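Local atomic coordinates of inorganic pyrophosphatase (Coxiella burnetii, PDB entry 3TR4), a protein that probably hydrolyses inorganic pyrophosphate to two phosphate ions with the help of magnesium, working as a homohexamer. Residues Ile14-Ala25 with Pro80-Ala91. Sequence-based numbering, arbitrary orientation.
Sequences IDDFNVIIEIPA and PVQPGVLMRVRA
F17 and V89 face each other as an antiparallel hydrogen-bonded pair, and V89 CG2 lies over one face of the phenyl ring, 3.6 Å from the centroid of F17 and 20° off the ring normal, a CH-pi contact. The F17 torsion (chi1 62°) sets CG between the backbone N and the carbonyl carbon, which swings the ring over the neighbouring strand. The same V89 CG2 meets V19 CG2 at 3.5 Å, the two valines crossing at about a right angle. Further along, the SE atom of M87, modelled as selenomethionine, rests 3.9 Å from both CG1 and CD1 of I21, and V81 CG1 reaches I21 CG1 as well. Beyond the pair, V73 and V75 of strand 72-75 add to this apolar layer.

The N18 and R88 side chains point to the other face. D16 and R88 form a salt bridge there: R88 NH2 donates to D16 OD2 at 2.8 Å, nearly straight. This oxygen lies in the guanidinium plane but is approached from above the carboxylate plane, the two planes being 72° apart; the second bond, from NE to OD1, is weak.

Paired backbone bonds at F17-V89 and V19-M87 fix the register. Past them, the I21 N-H donates to V85 O, while I21 O accepts G84 N at 2.7 Å, tying the type II turn Q82-V85 to the strand. On the side of strand 56-59, the backbones of E22 and I23 both hydrogen-bond to Y57, a classic beta bulge. The arrangement is a twisted antiparallel strand pair within the curled beta-barrel core of family I pyrophosphatases, its E22 end leading toward the predicted substrate residues Y57 and K31.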
# COMPACT_ATOMS: atom_id res chain seq x y z
N ILE B 14 3.43 -6.78 -34.55
CA ILE B 14 2.29 -6.17 -33.87
C ILE B 14 1.58 -7.13 -32.91
O ILE B 14 0.86 -6.70 -32.01
CB ILE B 14 1.27 -5.60 -34.89
CG1 ILE B 14 0.38 -4.55 -34.23
CG2 ILE B 14 0.45 -6.73 -35.52
CD1 ILE B 14 1.15 -3.35 -33.68
N ASP B 15 1.79 -8.43 -33.10
CA ASP B 15 1.18 -9.45 -32.24
C ASP B 15 2.14 -9.95 -31.17
O ASP B 15 1.80 -10.82 -30.37
CB ASP B 15 0.68 -10.63 -33.07
CG ASP B 15 -0.58 -10.32 -33.83
OD1 ASP B 15 -0.52 -10.22 -35.07
OD2 ASP B 15 -1.64 -10.17 -33.19
N ASP B 16 3.35 -9.41 -31.16
CA ASP B 16 4.36 -9.84 -30.21
C ASP B 16 5.54 -8.89 -30.21
O ASP B 16 6.58 -9.17 -30.83
CB ASP B 16 4.83 -11.26 -30.54
CG ASP B 16 5.93 -11.74 -29.61
OD1 ASP B 16 6.11 -11.13 -28.53
OD2 ASP B 16 6.62 -12.72 -29.96
N PHE B 17 5.39 -7.76 -29.53
CA PHE B 17 6.47 -6.79 -29.46
C PHE B 17 6.84 -6.44 -28.02
O PHE B 17 6.12 -6.78 -27.08
CB PHE B 17 6.15 -5.54 -30.30
CG PHE B 17 4.93 -4.77 -29.85
CD1 PHE B 17 3.67 -5.12 -30.30
CD2 PHE B 17 5.05 -3.68 -29.01
CE1 PHE B 17 2.55 -4.41 -29.91
CE2 PHE B 17 3.93 -2.96 -28.61
CZ PHE B 17 2.68 -3.32 -29.06
N ASN B 18 7.98 -5.79 -27.86
CA ASN B 18 8.50 -5.47 -26.53
C ASN B 18 8.03 -4.12 -26.01
O ASN B 18 7.93 -3.15 -26.77
CB ASN B 18 10.02 -5.54 -26.53
CG ASN B 18 10.55 -6.94 -26.73
OD1 ASN B 18 9.89 -7.92 -26.36
ND2 ASN B 18 11.73 -7.06 -27.33
N VAL B 19 7.75 -4.06 -24.72
CA VAL B 19 7.42 -2.80 -24.08
C VAL B 19 8.17 -2.69 -22.76
O VAL B 19 8.19 -3.64 -21.97
CB VAL B 19 5.91 -2.67 -23.82
CG1 VAL B 19 5.61 -1.49 -22.92
CG2 VAL B 19 5.16 -2.54 -25.15
N ILE B 20 8.80 -1.55 -22.54
CA ILE B 20 9.40 -1.26 -21.25
C ILE B 20 8.44 -0.36 -20.48
O ILE B 20 8.10 0.73 -20.92
CB ILE B 20 10.77 -0.58 -21.40
CG1 ILE B 20 11.78 -1.55 -22.03
CG2 ILE B 20 11.27 -0.11 -20.04
CD1 ILE B 20 13.13 -0.94 -22.36
N ILE B 21 7.99 -0.85 -19.33
CA ILE B 21 7.00 -0.13 -18.55
C ILE B 21 7.65 1.02 -17.79
O ILE B 21 8.71 0.86 -17.20
CB ILE B 21 6.27 -1.06 -17.57
CG1 ILE B 21 5.47 -2.12 -18.34
CG2 ILE B 21 5.35 -0.27 -16.66
CD1 ILE B 21 4.37 -1.54 -19.21
N GLU B 22 7.01 2.19 -17.83
CA GLU B 22 7.54 3.37 -17.16
C GLU B 22 6.62 3.82 -16.03
O GLU B 22 7.08 4.34 -15.01
CB GLU B 22 7.75 4.51 -18.18
CG GLU B 22 8.90 4.25 -19.15
CD GLU B 22 8.99 5.30 -20.25
OE1 GLU B 22 7.94 5.71 -20.78
OE2 GLU B 22 10.12 5.72 -20.58
N ILE B 23 5.32 3.59 -16.19
CA ILE B 23 4.32 3.98 -15.20
C ILE B 23 3.31 2.85 -15.01
O ILE B 23 2.70 2.41 -15.98
CB ILE B 23 3.54 5.22 -15.66
CG1 ILE B 23 4.50 6.35 -16.06
CG2 ILE B 23 2.57 5.67 -14.58
CD1 ILE B 23 3.80 7.52 -16.71
N PRO B 24 3.12 2.39 -13.77
CA PRO B 24 2.20 1.28 -13.51
C PRO B 24 0.76 1.76 -13.51
O PRO B 24 0.51 2.94 -13.26
CB PRO B 24 2.59 0.85 -12.10
CG PRO B 24 3.01 2.13 -11.44
CD PRO B 24 3.68 2.95 -12.52
N ALA B 25 -0.18 0.85 -13.78
CA ALA B 25 -1.60 1.17 -13.65
C ALA B 25 -1.87 1.69 -12.25
O ALA B 25 -1.35 1.14 -11.27
CB ALA B 25 -2.45 -0.08 -13.92
N PRO B 80 -1.02 -4.15 -11.74
CA PRO B 80 0.02 -3.22 -12.18
C PRO B 80 1.39 -3.90 -12.34
O PRO B 80 1.71 -4.84 -11.61
CB PRO B 80 0.08 -2.19 -11.04
CG PRO B 80 -1.25 -2.29 -10.36
CD PRO B 80 -1.65 -3.73 -10.47
N VAL B 81 2.17 -3.43 -13.31
CA VAL B 81 3.52 -3.93 -13.53
C VAL B 81 4.54 -2.90 -13.04
O VAL B 81 4.35 -1.69 -13.24
CB VAL B 81 3.77 -4.22 -15.03
CG1 VAL B 81 5.22 -4.58 -15.28
CG2 VAL B 81 2.84 -5.33 -15.53
N GLN B 82 5.62 -3.36 -12.41
CA GLN B 82 6.64 -2.47 -11.87
C GLN B 82 7.39 -1.69 -12.96
O GLN B 82 7.81 -2.27 -13.96
CB GLN B 82 7.64 -3.26 -11.01
CG GLN B 82 8.88 -2.48 -10.57
CD GLN B 82 9.79 -3.29 -9.66
OE1 GLN B 82 9.42 -3.61 -8.53
NE2 GLN B 82 10.98 -3.61 -10.14
N PRO B 83 7.57 -0.38 -12.76
CA PRO B 83 8.33 0.43 -13.73
C PRO B 83 9.72 -0.15 -13.95
O PRO B 83 10.35 -0.58 -12.99
CB PRO B 83 8.45 1.79 -13.03
CG PRO B 83 7.32 1.83 -12.07
CD PRO B 83 7.13 0.42 -11.60
N GLY B 84 10.18 -0.14 -15.20
CA GLY B 84 11.51 -0.62 -15.52
C GLY B 84 11.51 -2.04 -16.04
O GLY B 84 12.54 -2.55 -16.49
N VAL B 85 10.35 -2.68 -15.98
CA VAL B 85 10.21 -4.06 -16.40
C VAL B 85 9.85 -4.15 -17.88
O VAL B 85 9.09 -3.33 -18.40
CB VAL B 85 9.14 -4.78 -15.55
CG1 VAL B 85 8.81 -6.15 -16.14
CG2 VAL B 85 9.61 -4.90 -14.11
N LEU B 86 10.40 -5.15 -18.57
CA LEU B 86 10.09 -5.38 -19.98
C LEU B 86 9.04 -6.48 -20.09
O LEU B 86 9.07 -7.45 -19.33
CB LEU B 86 11.35 -5.76 -20.75
CG LEU B 86 11.26 -5.80 -22.28
CD1 LEU B 86 12.64 -5.64 -22.90
CD2 LEU B 86 10.60 -7.08 -22.76
N MSE B 87 8.12 -6.34 -21.03
CA MSE B 87 7.10 -7.36 -21.24
C MSE B 87 6.73 -7.49 -22.71
O MSE B 87 6.90 -6.55 -23.50
CB MSE B 87 5.85 -7.07 -20.39
CG MSE B 87 5.17 -5.75 -20.69
SE MSE B 87 3.71 -5.39 -19.43
CE MSE B 87 2.64 -7.00 -19.75
N ARG B 88 6.24 -8.67 -23.09
CA ARG B 88 5.85 -8.93 -24.46
C ARG B 88 4.34 -8.77 -24.59
O ARG B 88 3.57 -9.39 -23.86
CB ARG B 88 6.29 -10.34 -24.87
CG ARG B 88 7.80 -10.52 -24.89
CD ARG B 88 8.21 -11.97 -25.14
NE ARG B 88 7.58 -12.51 -26.34
CZ ARG B 88 6.87 -13.64 -26.36
NH1 ARG B 88 6.71 -14.34 -25.24
NH2 ARG B 88 6.33 -14.06 -27.49
N VAL B 89 3.93 -7.93 -25.54
CA VAL B 89 2.52 -7.58 -25.68
C VAL B 89 2.03 -7.72 -27.12
O VAL B 89 2.82 -7.92 -28.05
CB VAL B 89 2.25 -6.13 -25.20
CG1 VAL B 89 2.70 -5.96 -23.76
CG2 VAL B 89 2.96 -5.13 -26.10
N ARG B 90 0.72 -7.64 -27.29
CA ARG B 90 0.10 -7.68 -28.61
C ARG B 90 -0.91 -6.54 -28.69
O ARG B 90 -1.63 -6.27 -27.73
CB ARG B 90 -0.58 -9.03 -28.84
CG ARG B 90 -1.54 -9.44 -27.73
CD ARG B 90 -2.08 -10.85 -27.93
NE ARG B 90 -3.01 -11.23 -26.87
CZ ARG B 90 -4.31 -10.97 -26.89
NH1 ARG B 90 -4.85 -10.33 -27.93
NH2 ARG B 90 -5.08 -11.34 -25.88
N ALA B 91 -0.96 -5.87 -29.84
CA ALA B 91 -1.81 -4.69 -29.99
C ALA B 91 -3.29 -5.01 -30.24
O ALA B 91 -3.62 -6.02 -30.87
CB ALA B 91 -1.28 -3.78 -31.09